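Local atomic coordinates of extracellular solute-binding protein, family 1 (Trichodesmium erythraeum IMS101, PDB entry 6G7N), a protein that binds ferric iron and, as a solute-binding protein, probably hands it to an ABC transporter for uptake. Residues 144-149 and 159-164; 23-28 and 248-253; 58-63 and 93-98; 110-115 and 189-194. All coordinates share one frame; numbering follows the deposited sequence. Where two conformers were deposited one is given.

Interaction 1: 144-149 and 159-164; sequences SLIASL and EGWAKG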
loop_
_atom_site.group_PDB
_atom_site.type_symbol
_atom_site.label_atom_id
_atom_site.label_comp_id
_atom_site.label_asym_id
_atom_site.label_seq_id
_atom_site.Cartn_x
_atom_site.Cartn_y
_atom_site.Cartn_z
ATOM N N SER A 144 -6.785 4.607 -4.436
ATOM C CA SER A 144 -6.070 5.501 -3.550
ATOM C C SER A 144 -5.192 6.505 -4.302
ATOM O O SER A 144 -5.102 7.669 -3.918
ATOM C CB SER A 144 -5.258 4.693 -2.520
ATOM O OG SER A 144 -6.177 4.130 -1.584
ATOM N N LEU A 145 -4.536 6.038 -5.377
ATOM C CA LEU A 145 -3.759 6.971 -6.189
ATOM C C LEU A 145 -4.664 8.032 -6.832
ATOM O O LEU A 145 -4.343 9.221 -6.811
ATOM C CB LEU A 145 -2.959 6.210 -7.239
ATOM C CG LEU A 145 -2.180 7.095 -8.200
ATOM C CD1 LEU A 145 -1.067 7.894 -7.534
ATOM C CD2 LEU A 145 -1.553 6.219 -9.275
ATOM N N ILE A 146 -5.781 7.604 -7.397
ATOM C CA ILE A 146 -6.710 8.568 -7.978
ATOM C C ILE A 146 -7.274 9.521 -6.927
ATOM O O ILE A 146 -7.418 10.719 -7.199
ATOM C CB ILE A 146 -7.759 7.853 -8.847
ATOM C CG1 ILE A 146 -7.194 7.470 -10.224
ATOM C CG2 ILE A 146 -8.958 8.764 -9.129
ATOM C CD1 ILE A 146 -5.783 7.027 -10.415
ATOM N N ALA A 147 -7.601 9.001 -5.744
ATOM C CA ALA A 147 -8.020 9.867 -4.657
ATOM C C ALA A 147 -6.988 10.960 -4.373
ATOM O O ALA A 147 -7.343 12.128 -4.169
ATOM C CB ALA A 147 -8.311 9.045 -3.409
ATOM N N SER A 148 -5.703 10.578 -4.366
ATOM C CA SER A 148 -4.655 11.584 -4.140
ATOM C C SER A 148 -4.661 12.679 -5.216
ATOM O O SER A 148 -4.427 13.858 -4.930
ATOM C CB SER A 148 -3.280 10.925 -3.991
ATOM O OG SER A 148 -2.663 10.617 -5.212
ATOM N N LEU A 149 -4.917 12.273 -6.462
ATOM C CA LEU A 149 -4.954 13.226 -7.576
ATOM C C LEU A 149 -6.179 14.140 -7.501
ATOM O O LEU A 149 -6.095 15.328 -7.832
ATOM C CB LEU A 149 -4.873 12.496 -8.916
ATOM C CG LEU A 149 -3.552 11.758 -9.157
ATOM C CD1 LEU A 149 -3.662 10.862 -10.373
ATOM C CD2 LEU A 149 -2.405 12.731 -9.301
ATOM N N GLU A 159 -10.449 14.838 -13.616
ATOM C CA GLU A 159 -11.158 14.173 -14.695
ATOM C C GLU A 159 -10.481 14.390 -16.042
ATOM O O GLU A 159 -10.377 13.452 -16.845
ATOM C CB GLU A 159 -12.628 14.582 -14.730
ATOM C CG GLU A 159 -13.431 13.866 -15.796
ATOM C CD GLU A 159 -14.922 14.109 -15.719
ATOM O OE1 GLU A 159 -15.464 14.384 -14.618
ATOM O OE2 GLU A 159 -15.581 13.984 -16.771
ATOM N N GLY A 160 -10.006 15.597 -16.306
ATOM C CA GLY A 160 -9.257 15.868 -17.524
ATOM C C GLY A 160 -8.018 14.996 -17.635
ATOM O O GLY A 160 -7.722 14.430 -18.686
ATOM N N TRP A 161 -7.293 14.871 -16.522
ATOM C CA TRP A 161 -6.121 13.975 -16.457
ATOM C C TRP A 161 -6.540 12.540 -16.741
ATOM O O TRP A 161 -5.930 11.854 -17.570
ATOM C CB TRP A 161 -5.433 14.068 -15.077
ATOM C CG TRP A 161 -4.354 13.039 -14.935
ATOM C CD1 TRP A 161 -3.042 13.127 -15.367
ATOM C CD2 TRP A 161 -4.489 11.722 -14.392
ATOM N NE1 TRP A 161 -2.397 11.947 -15.144
ATOM C CE2 TRP A 161 -3.246 11.059 -14.551
ATOM C CE3 TRP A 161 -5.542 11.023 -13.812
ATOM C CZ2 TRP A 161 -3.040 9.742 -14.110
ATOM C CZ3 TRP A 161 -5.332 9.726 -13.411
ATOM C CH2 TRP A 161 -4.111 9.100 -13.560
ATOM N N ALA A 162 -7.592 12.078 -16.070
ATOM C CA ALA A 162 -7.982 10.694 -16.157
ATOM C C ALA A 162 -8.464 10.319 -17.560
ATOM O O ALA A 162 -8.227 9.212 -18.025
ATOM C CB ALA A 162 -9.026 10.361 -15.118
ATOM N N LYS A 163 -9.131 11.269 -18.218
ATOM C CA LYS A 163 -9.563 11.101 -19.617
ATOM C C LYS A 163 -8.371 10.880 -20.619
ATOM O O LYS A 163 -8.366 10.123 -21.626
ATOM C CB LYS A 163 -10.411 12.308 -20.019
ATOM C CG LYS A 163 -11.138 12.170 -21.342
ATOM C CD LYS A 163 -12.463 12.922 -21.308
ATOM C CE LYS A 163 -13.299 12.586 -22.527
ATOM N NZ LYS A 163 -13.417 11.123 -22.720
ATOM N N GLY A 164 -7.293 11.594 -20.339
ATOM C CA GLY A 164 -6.082 11.407 -21.153
ATOM C C GLY A 164 -5.352 10.128 -20.791
ATOM O O GLY A 164 -4.847 9.432 -21.661
#
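L149 and W161 meet where the helical range 140-167 of this two-lobed solute-binding protein folds back on itself. Their CA atoms, twelve residues apart along the chain, are only 9.0 Å from each other, so the helix cannot run straight between them. The contact is a CH-pi interaction. Methyl CD1 of L149 sits over one face of the indole, 3.7 Å from the centroid of its six-membered ring and 14° off the ring normal. The two side chains cross at about a right angle, so a methyl, and not the flank of the leucine, presses on the ring; its nearest carbon is W161 CZ3, 3.6 Å from L149 CD1. W161 holds its CG opposite the backbone N (chi1 173°), which carries the indole out from its own helical segment toward the other. I146 brings up a second methyl: its CD1 approaches the outer carbons of the benzo ring obliquely, 4.1 Å from W161 CZ3, and is a looser neighbour than L149. Beyond the two segments, the indole NE1 is hydrogen-bonded to the backbone carbonyl of Y120 and the ring stacks with F165, which together help to fix its tilt. A306 of helix 303-312 packs on I146, and this apolar cluster is buried. On the 144-149 segment a carbonyl beside it has a double load: L145 O accepts from L149 N at 3.1 Å, the regular helical bond, and also from the hydroxyl S148 OG at 2.7 Å, with a C=O...donor angle of 132°.

Interaction 2: 23-28 and 248-253; sequences KKTGLK and AIKFLE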
loop_
_atom_site.group_PDB
_atom_site.type_symbol
_atom_site.label_atom_id
_atom_site.label_comp_id
_atom_site.label_asym_id
_atom_site.label_seq_id
_atom_site.Cartn_x
_atom_site.Cartn_y
_atom_site.Cartn_z
ATOM N N LYS A 23 7.953 -13.662 23.646
ATOM C CA LYS A 23 9.138 -13.678 24.572
ATOM C C LYS A 23 9.244 -12.374 25.391
ATOM O O LYS A 23 9.555 -12.356 26.584
ATOM C CB LYS A 23 10.412 -13.875 23.753
ATOM C CG LYS A 23 11.725 -13.968 24.505
ATOM C CD LYS A 23 12.863 -14.285 23.534
ATOM C CE LYS A 23 14.238 -14.102 24.170
ATOM N NZ LYS A 23 15.266 -13.601 23.211
ATOM N N LYS A 24 8.979 -11.257 24.737
ATOM C CA LYS A 24 9.098 -9.946 25.381
ATOM C C LYS A 24 7.964 -9.573 26.321
ATOM O O LYS A 24 8.187 -8.857 27.297
ATOM C CB LYS A 24 9.270 -8.872 24.291
ATOM C CG LYS A 24 10.593 -8.982 23.566
ATOM C CD LYS A 24 10.655 -8.081 22.347
ATOM C CE LYS A 24 12.026 -8.056 21.747
ATOM N NZ LYS A 24 12.713 -6.897 22.351
ATOM N N THR A 25 6.762 -10.051 26.040
ATOM C CA THR A 25 5.536 -9.623 26.736
ATOM C C THR A 25 4.790 -10.704 27.477
ATOM O O THR A 25 3.932 -10.392 28.294
ATOM C CB THR A 25 4.544 -8.954 25.787
ATOM O OG1 THR A 25 3.935 -9.930 24.928
ATOM C CG2 THR A 25 5.190 -7.846 24.979
ATOM N N GLY A 26 5.054 -11.959 27.148
ATOM C CA GLY A 26 4.291 -13.068 27.682
ATOM C C GLY A 26 2.998 -13.372 26.948
ATOM O O GLY A 26 2.333 -14.328 27.302
ATOM N N LEU A 27 2.632 -12.576 25.952
ATOM C CA LEU A 27 1.329 -12.701 25.302
ATOM C C LEU A 27 1.430 -13.517 24.028
ATOM O O LEU A 27 2.253 -13.214 23.179
ATOM C CB LEU A 27 0.819 -11.318 24.942
ATOM C CG LEU A 27 0.493 -10.428 26.134
ATOM C CD1 LEU A 27 0.216 -9.019 25.652
ATOM C CD2 LEU A 27 -0.672 -10.940 26.973
ATOM N N LYS A 28 0.596 -14.547 23.900
ATOM C CA LYS A 28 0.473 -15.311 22.672
ATOM C C LYS A 28 -0.291 -14.483 21.643
ATOM O O LYS A 28 -1.146 -13.666 21.984
ATOM C CB LYS A 28 -0.267 -16.621 22.933
ATOM C CG LYS A 28 -0.370 -17.524 21.726
ATOM C CD LYS A 28 -1.061 -18.842 22.020
ATOM C CE LYS A 28 -1.167 -19.667 20.744
ATOM N NZ LYS A 28 -1.854 -20.956 20.989
ATOM N N ALA A 248 -3.128 -5.407 23.083
ATOM C CA ALA A 248 -3.217 -4.907 21.706
ATOM C C ALA A 248 -2.295 -3.707 21.513
ATOM O O ALA A 248 -1.562 -3.627 20.512
ATOM C CB ALA A 248 -4.644 -4.539 21.362
ATOM N N ILE A 249 -2.286 -2.790 22.478
ATOM C CA ILE A 249 -1.388 -1.622 22.414
ATOM C C ILE A 249 0.063 -2.085 22.451
ATOM O O ILE A 249 0.909 -1.580 21.697
ATOM C CB ILE A 249 -1.711 -0.626 23.538
ATOM C CG1 ILE A 249 -3.118 -0.020 23.357
ATOM C CG2 ILE A 249 -0.641 0.456 23.585
ATOM C CD1 ILE A 249 -3.604 0.719 24.587
ATOM N N LYS A 250 0.379 -3.051 23.335
ATOM C CA LYS A 250 1.759 -3.574 23.387
ATOM C C LYS A 250 2.186 -4.135 22.039
ATOM O O LYS A 250 3.371 -3.993 21.650
ATOM C CB LYS A 250 1.905 -4.646 24.464
ATOM C CG LYS A 250 1.906 -4.124 25.896
ATOM C CD LYS A 250 2.158 -5.249 26.900
ATOM C CE LYS A 250 2.222 -4.748 28.346
ATOM N NZ LYS A 250 2.583 -5.822 29.314
ATOM N N PHE A 251 1.276 -4.808 21.349
ATOM C CA PHE A 251 1.615 -5.363 20.045
ATOM C C PHE A 251 1.911 -4.267 19.026
ATOM O O PHE A 251 2.951 -4.349 18.334
ATOM C CB PHE A 251 0.491 -6.282 19.566
ATOM C CG PHE A 251 0.830 -7.003 18.288
ATOM C CD1 PHE A 251 1.788 -7.998 18.272
ATOM C CD2 PHE A 251 0.210 -6.681 17.094
ATOM C CE1 PHE A 251 2.133 -8.670 17.108
ATOM C CE2 PHE A 251 0.530 -7.353 15.921
ATOM C CZ PHE A 251 1.484 -8.346 15.928
ATOM N N LEU A 252 1.055 -3.258 18.937
ATOM C CA LEU A 252 1.346 -2.163 18.004
ATOM C C LEU A 252 2.671 -1.488 18.319
ATOM O O LEU A 252 3.461 -1.171 17.416
ATOM C CB LEU A 252 0.218 -1.137 17.987
ATOM C CG LEU A 252 -1.176 -1.636 17.578
ATOM C CD1 LEU A 252 -2.070 -0.439 17.378
ATOM C CD2 LEU A 252 -1.126 -2.526 16.318
ATOM N N GLU A 253 2.933 -1.260 19.602
ATOM C CA GLU A 253 4.199 -0.627 19.982
ATOM C C GLU A 253 5.383 -1.520 19.621
ATOM O O GLU A 253 6.416 -1.032 19.157
ATOM C CB GLU A 253 4.195 -0.267 21.446
ATOM C CG GLU A 253 3.248 0.873 21.751
ATOM C CD GLU A 253 3.167 1.285 23.215
ATOM O OE1 GLU A 253 3.492 0.474 24.103
ATOM O OE2 GLU A 253 2.695 2.419 23.481
#
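The aliphatic chain of K250 lies against T25 and L27, and a single methylene does most of the touching. K250 CD is 4.4 Å from methyl CG2 of T25, and L27 CD1 approaches the same K250 CD at an equal 4.4 Å. No hydrogen bond or salt bridge crosses here; this is loose van der Waals packing at the surface, and T25 and K250 both also touch a crystal neighbour. The lysine is extended from CB outward, which lays its methylenes along the residues at the end of helix 15-25. In the next shell, the turn that follows the helix sets the positions of T25 and L27. T25 OG1 accepts from L27 N at 3.1 Å with an N-H...O angle of 158°, forming an ST turn. With chi1 at 73° the hydroxyl oxygen stands between the backbone N and carbonyl carbon of T25, leaving the methyl to meet the lysine, and OG1 is also hydrogen-bonded to the carbonyl of F21. G26, with a positive phi of 84°, carries the chain out of the helix, and L27, beyond it, packs on F21. That phenylalanine is shared: K250 touches it too, and F251 meets its ring edge-to-face. Helix 245-255 thus lies beside helix 15-25, with F251 also on L17, while its A248 and L252 rest on V54 of strand 54-58 and V238 of strand 231-239.

Interaction 3: 58-63 and 93-98; sequences VDAGRL and KLWFGF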
loop_
_atom_site.group_PDB
_atom_site.type_symbol
_atom_site.label_atom_id
_atom_site.label_comp_id
_atom_site.label_asym_id
_atom_site.label_seq_id
_atom_site.Cartn_x
_atom_site.Cartn_y
_atom_site.Cartn_z
ATOM N N VAL A 58 -3.898 -4.055 4.318
ATOM C CA VAL A 58 -3.152 -3.134 3.454
ATOM C C VAL A 58 -4.065 -2.079 2.859
ATOM O O VAL A 58 -5.254 -2.331 2.587
ATOM C CB VAL A 58 -2.294 -3.791 2.339
ATOM C CG1 VAL A 58 -1.508 -4.957 2.907
ATOM C CG2 VAL A 58 -3.131 -4.260 1.171
ATOM N N ASP A 59 -3.446 -0.914 2.682
ATOM C CA ASP A 59 -3.980 0.283 2.033
ATOM C C ASP A 59 -4.739 1.167 3.004
ATOM O O ASP A 59 -5.694 0.711 3.638
ATOM C CB ASP A 59 -4.768 -0.009 0.727
ATOM C CG ASP A 59 -4.694 1.140 -0.234
ATOM O OD1 ASP A 59 -5.254 2.206 0.089
ATOM O OD2 ASP A 59 -4.021 0.985 -1.271
ATOM N N ALA A 60 -4.350 2.433 3.077
ATOM C CA ALA A 60 -5.074 3.362 3.922
ATOM C C ALA A 60 -6.551 3.448 3.504
ATOM O O ALA A 60 -7.388 3.774 4.332
ATOM C CB ALA A 60 -4.418 4.731 3.859
ATOM N N GLY A 61 -6.878 3.206 2.232
ATOM C CA GLY A 61 -8.292 3.181 1.861
ATOM C C GLY A 61 -9.091 2.124 2.604
ATOM O O GLY A 61 -10.272 2.366 2.964
ATOM N N ARG A 62 -8.505 0.938 2.810
ATOM C CA ARG A 62 -9.192 -0.134 3.571
ATOM C C ARG A 62 -9.227 0.198 5.060
ATOM O O ARG A 62 -10.219 -0.087 5.730
ATOM C CB ARG A 62 -8.552 -1.526 3.400
ATOM C CG ARG A 62 -8.574 -2.164 2.014
ATOM C CD ARG A 62 -8.354 -3.682 2.060
ATOM N NE ARG A 62 -8.345 -4.355 0.750
ATOM C CZ ARG A 62 -7.261 -4.600 0.016
ATOM N NH1 ARG A 62 -7.370 -5.235 -1.153
ATOM N NH2 ARG A 62 -6.062 -4.221 0.436
ATOM N N LEU A 63 -8.154 0.775 5.601
ATOM C CA LEU A 63 -8.149 1.173 7.006
ATOM C C LEU A 63 -9.214 2.239 7.266
ATOM O O LEU A 63 -9.895 2.203 8.289
ATOM C CB LEU A 63 -6.750 1.625 7.416
ATOM C CG LEU A 63 -5.755 0.463 7.477
ATOM C CD1 LEU A 63 -4.321 0.974 7.455
ATOM C CD2 LEU A 63 -5.973 -0.409 8.697
ATOM N N LYS A 93 -6.072 8.832 15.212
ATOM C CA LYS A 93 -5.408 7.803 16.017
ATOM C C LYS A 93 -6.128 6.471 16.004
ATOM O O LYS A 93 -5.965 5.645 16.901
ATOM C CB LYS A 93 -5.099 8.265 17.439
ATOM C CG LYS A 93 -4.429 9.628 17.528
ATOM C CD LYS A 93 -3.031 9.674 16.899
ATOM C CE LYS A 93 -2.356 11.045 17.050
ATOM N NZ LYS A 93 -3.034 12.087 16.247
ATOM N N LEU A 94 -6.873 6.223 14.936
ATOM C CA LEU A 94 -7.634 4.985 14.781
ATOM C C LEU A 94 -6.841 3.837 14.164
ATOM O O LEU A 94 -7.183 2.669 14.362
ATOM C CB LEU A 94 -8.912 5.244 13.992
ATOM C CG LEU A 94 -9.933 6.116 14.722
ATOM C CD1 LEU A 94 -10.965 6.619 13.739
ATOM C CD2 LEU A 94 -10.598 5.344 15.862
ATOM N N TRP A 95 -5.793 4.165 13.406
ATOM C CA TRP A 95 -4.979 3.173 12.745
ATOM C C TRP A 95 -3.642 3.819 12.414
ATOM O O TRP A 95 -3.497 5.041 12.423
ATOM C CB TRP A 95 -5.670 2.578 11.488
ATOM C CG TRP A 95 -6.270 3.583 10.569
ATOM C CD1 TRP A 95 -7.604 3.902 10.520
ATOM C CD2 TRP A 95 -5.619 4.417 9.596
ATOM N NE1 TRP A 95 -7.825 4.889 9.584
ATOM C CE2 TRP A 95 -6.618 5.233 9.027
ATOM C CE3 TRP A 95 -4.273 4.587 9.184
ATOM C CZ2 TRP A 95 -6.324 6.197 8.080
ATOM C CZ3 TRP A 95 -3.994 5.551 8.259
ATOM C CH2 TRP A 95 -4.998 6.341 7.706
ATOM N N PHE A 96 -2.700 2.950 12.087
ATOM C CA PHE A 96 -1.279 3.315 12.002
ATOM C C PHE A 96 -0.617 2.478 10.929
ATOM O O PHE A 96 -0.854 1.278 10.841
ATOM C CB PHE A 96 -0.588 3.007 13.357
ATOM C CG PHE A 96 -1.217 3.713 14.531
ATOM C CD1 PHE A 96 -2.331 3.152 15.173
ATOM C CD2 PHE A 96 -0.786 4.967 14.949
ATOM C CE1 PHE A 96 -2.969 3.816 16.204
ATOM C CE2 PHE A 96 -1.448 5.634 15.978
ATOM C CZ PHE A 96 -2.526 5.054 16.587
ATOM N N GLY A 97 0.286 3.099 10.163
ATOM C CA GLY A 97 1.122 2.344 9.246
ATOM C C GLY A 97 2.332 1.712 9.911
ATOM O O GLY A 97 2.978 2.343 10.720
ATOM N N PHE A 98 2.625 0.480 9.477
ATOM C CA PHE A 98 3.778 -0.265 9.972
ATOM C C PHE A 98 4.774 -0.656 8.891
ATOM O O PHE A 98 5.935 -0.898 9.211
ATOM C CB PHE A 98 3.352 -1.478 10.786
ATOM C CG PHE A 98 2.568 -1.083 12.019
ATOM C CD1 PHE A 98 3.206 -0.586 13.138
ATOM C CD2 PHE A 98 1.193 -1.160 12.050
ATOM C CE1 PHE A 98 2.485 -0.173 14.244
ATOM C CE2 PHE A 98 0.462 -0.720 13.145
ATOM C CZ PHE A 98 1.109 -0.243 14.247
#
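Carboxylate oxygen OD1 of D59 is held at the N terminus of helix 60-68, the helix whose A60 and L63 pack on W95. It accepts from G61 N at 2.9 Å through its anti lone pair, with an N-H...O angle of 159°, which makes D59 the N-cap. S144 OG of helix 140-167 is hydrogen-bonded to the same oxygen, and N232 ND2 adds a weak bond. The start of the helix is thus fixed, and one turn on L63 lies over the indole of W95. The side-chain atom set over the ring is L63 CB, 3.7 Å from the centroid of the five-membered ring and 10° off its normal, a CH-pi contact. Further out, L63 CD1 reaches W95 CE3 at 4.0 Å, while A60 CB comes obliquely to W95 CH2 at 4.2 Å. W95 takes the crowded position, CG between the backbone N and carbonyl carbon (chi1 47°), and its NE1 is hydrogen-bonded to Q67 OE1, one turn beyond L63, so helix 60-68 both covers the ring and holds its polar edge. V58, at the start of the same segment, touches bound D-alanine, and V58 and R62 line the D-glutamic acid pocket; the side chain of L63 is about 9 Å from that ligand. I233 of strand 231-239 backs both L63 and W95, the same strand bonds through its backbone to F96 and F98, and T57 of strand 54-58 also touches L63.

Interaction 4: 110-115 and 189-194; sequences NKVQPS and GDIGLA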
loop_
_atom_site.group_PDB
_atom_site.type_symbol
_atom_site.label_atom_id
_atom_site.label_comp_id
_atom_site.label_asym_id
_atom_site.label_seq_id
_atom_site.Cartn_x
_atom_site.Cartn_y
_atom_site.Cartn_z
ATOM N N ASN A 110 14.489 -1.213 -22.314
ATOM C CA ASN A 110 14.867 -1.141 -23.715
ATOM C C ASN A 110 14.175 0.034 -24.417
ATOM O O ASN A 110 14.787 0.714 -25.259
ATOM C CB ASN A 110 14.492 -2.466 -24.393
ATOM C CG ASN A 110 15.065 -2.598 -25.771
ATOM O OD1 ASN A 110 16.256 -2.413 -25.967
ATOM N ND2 ASN A 110 14.215 -2.914 -26.736
ATOM N N LYS A 111 12.896 0.265 -24.091
ATOM C CA LYS A 111 12.077 1.217 -24.849
ATOM C C LYS A 111 12.008 2.617 -24.225
ATOM O O LYS A 111 11.683 3.576 -24.930
ATOM C CB LYS A 111 10.661 0.662 -25.060
ATOM C CG LYS A 111 10.589 -0.710 -25.727
ATOM C CD LYS A 111 11.142 -0.738 -27.124
ATOM C CE LYS A 111 10.166 -0.086 -28.073
ATOM N NZ LYS A 111 10.617 -0.293 -29.476
ATOM N N VAL A 112 12.280 2.737 -22.917
ATOM C CA VAL A 112 12.051 3.967 -22.169
ATOM C C VAL A 112 13.286 4.330 -21.356
ATOM O O VAL A 112 13.723 3.554 -20.504
ATOM C CB VAL A 112 10.849 3.803 -21.219
ATOM C CG1 VAL A 112 10.585 5.078 -20.413
ATOM C CG2 VAL A 112 9.584 3.459 -21.986
ATOM N N GLN A 113 13.822 5.519 -21.598
ATOM C CA GLN A 113 14.882 6.079 -20.754
ATOM C C GLN A 113 14.238 6.810 -19.585
ATOM O O GLN A 113 13.199 7.439 -19.761
ATOM C CB GLN A 113 15.736 7.047 -21.570
ATOM C CG GLN A 113 16.430 6.419 -22.783
ATOM C CD GLN A 113 17.275 5.234 -22.405
ATOM O OE1 GLN A 113 17.068 4.120 -22.903
ATOM N NE2 GLN A 113 18.195 5.445 -21.476
ATOM N N PRO A 114 14.812 6.720 -18.375
ATOM C CA PRO A 114 14.192 7.442 -17.223
ATOM C C PRO A 114 14.049 8.941 -17.427
ATOM O O PRO A 114 13.156 9.538 -16.851
ATOM C CB PRO A 114 15.124 7.138 -16.040
ATOM C CG PRO A 114 16.114 6.153 -16.524
ATOM C CD PRO A 114 15.923 5.842 -17.970
ATOM N N SER A 115 14.883 9.543 -18.273
ATOM C CA SER A 115 14.736 10.954 -18.646
ATOM C C SER A 115 13.394 11.296 -19.291
ATOM O O SER A 115 12.978 12.459 -19.266
ATOM C CB SER A 115 15.879 11.364 -19.583
ATOM O OG SER A 115 15.761 10.684 -20.821
ATOM N N GLY A 189 3.000 -3.130 -23.120
ATOM C CA GLY A 189 3.074 -1.716 -22.813
ATOM C C GLY A 189 4.525 -1.313 -22.687
ATOM O O GLY A 189 5.400 -2.185 -22.478
ATOM N N ASP A 190 4.801 -0.003 -22.764
ATOM C CA ASP A 190 6.136 0.496 -22.440
ATOM C C ASP A 190 6.254 0.911 -20.978
ATOM O O ASP A 190 7.360 0.912 -20.440
ATOM C CB ASP A 190 6.552 1.652 -23.361
ATOM C CG ASP A 190 6.834 1.213 -24.794
ATOM O OD1 ASP A 190 6.971 0.004 -25.069
ATOM O OD2 ASP A 190 6.900 2.125 -25.630
ATOM N N ILE A 191 5.144 1.330 -20.364
ATOM C CA ILE A 191 5.131 1.735 -18.966
ATOM C C ILE A 191 3.862 1.202 -18.322
ATOM O O ILE A 191 2.867 0.901 -18.984
ATOM C CB ILE A 191 5.267 3.271 -18.781
ATOM C CG1 ILE A 191 4.074 4.000 -19.379
ATOM C CG2 ILE A 191 6.591 3.787 -19.315
ATOM C CD1 ILE A 191 4.070 5.487 -19.049
ATOM N N GLY A 192 3.904 1.106 -16.999
ATOM C CA GLY A 192 2.727 0.747 -16.222
ATOM C C GLY A 192 2.828 1.293 -14.840
ATOM O O GLY A 192 3.859 1.836 -14.468
ATOM N N LEU A 193 1.730 1.193 -14.081
ATOM C CA LEU A 193 1.752 1.547 -12.655
ATOM C C LEU A 193 1.612 0.279 -11.841
ATOM O O LEU A 193 0.794 -0.588 -12.153
ATOM C CB LEU A 193 0.638 2.530 -12.279
ATOM C CG LEU A 193 0.691 3.918 -12.880
ATOM C CD1 LEU A 193 -0.362 4.893 -12.350
ATOM C CD2 LEU A 193 2.027 4.617 -12.673
ATOM N N ALA A 194 2.422 0.174 -10.792
ATOM C CA ALA A 194 2.368 -0.973 -9.873
ATOM C C ALA A 194 3.031 -0.566 -8.572
ATOM O O ALA A 194 3.778 0.405 -8.527
ATOM C CB ALA A 194 3.032 -2.202 -10.467
#
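V112 sets one methyl, CG2, against both D190 and I191. Its CG1 stands opposite the backbone N (chi1 180°), which leaves CG2 pointing at the start of strand 191-195, where it meets D190 O at 3.7 Å, D190 CB at 3.8 Å and the methyl I191 CG2 at 4.0 Å. I191 holds its longer branch, CG1, between backbone N and carbonyl carbon, so that the short branch CG2 is the one presented to the valine. K111 behaves differently: its CB and CG lie across the D190 carboxylate, with CG 3.7 Å from D190 OD1, but the chain then doubles over at chi2 (-63°) and chi3 (-75°). In this conformer, one of two deposited, K111 NZ ends 5.7 Å from D190 OD1, not close enough for a salt bridge, so any attraction between these opposite charges would act at a distance. No hydrogen bond crosses the contact. The fixed points lie just outside it: K111 N is bonded to N108 OD1, D190 pairs through its backbone with N108 and K131, and Y107 touches both V112 and I191. The loop that leaves strand 96-108 therefore packs over the beginning of the neighbouring antiparallel strand 191-195, which also pairs in parallel with strand 132-133. Such a mixed sheet is at home in the periplasmic-binding-protein fold, and here strand 191-195 leads straight to Y197 and Y198, two of the tyrosines that bind the iron.

In the fold
The four contacts spread along the elongated molecule, with interactions 2 and 4 furthest apart, their centres about 44 Å from each other on opposite sides of the chain's centre. Interaction 3, centred about 9 Å from that point, lies between them and joins its neighbours: L252 of interaction 2 packs on F96 and F98, and S144 of interaction 1 reaches D59. Interactions 1 and 4 touch through L145 and L193. Strands 96-108 and 191-195, reached by interactions 3 and 4, are sheet neighbours. Along the chain interaction 2 opens first and closes last; interaction 3 closes before interaction 4 opens, and interaction 1 lies within the span of interaction 4. Helix 140-167 includes Y141, and strand 191-195 runs into helix 196-204 with Y197 and Y198, so interactions 1 and 4 lie on elements leading to the iron-binding tyrosines.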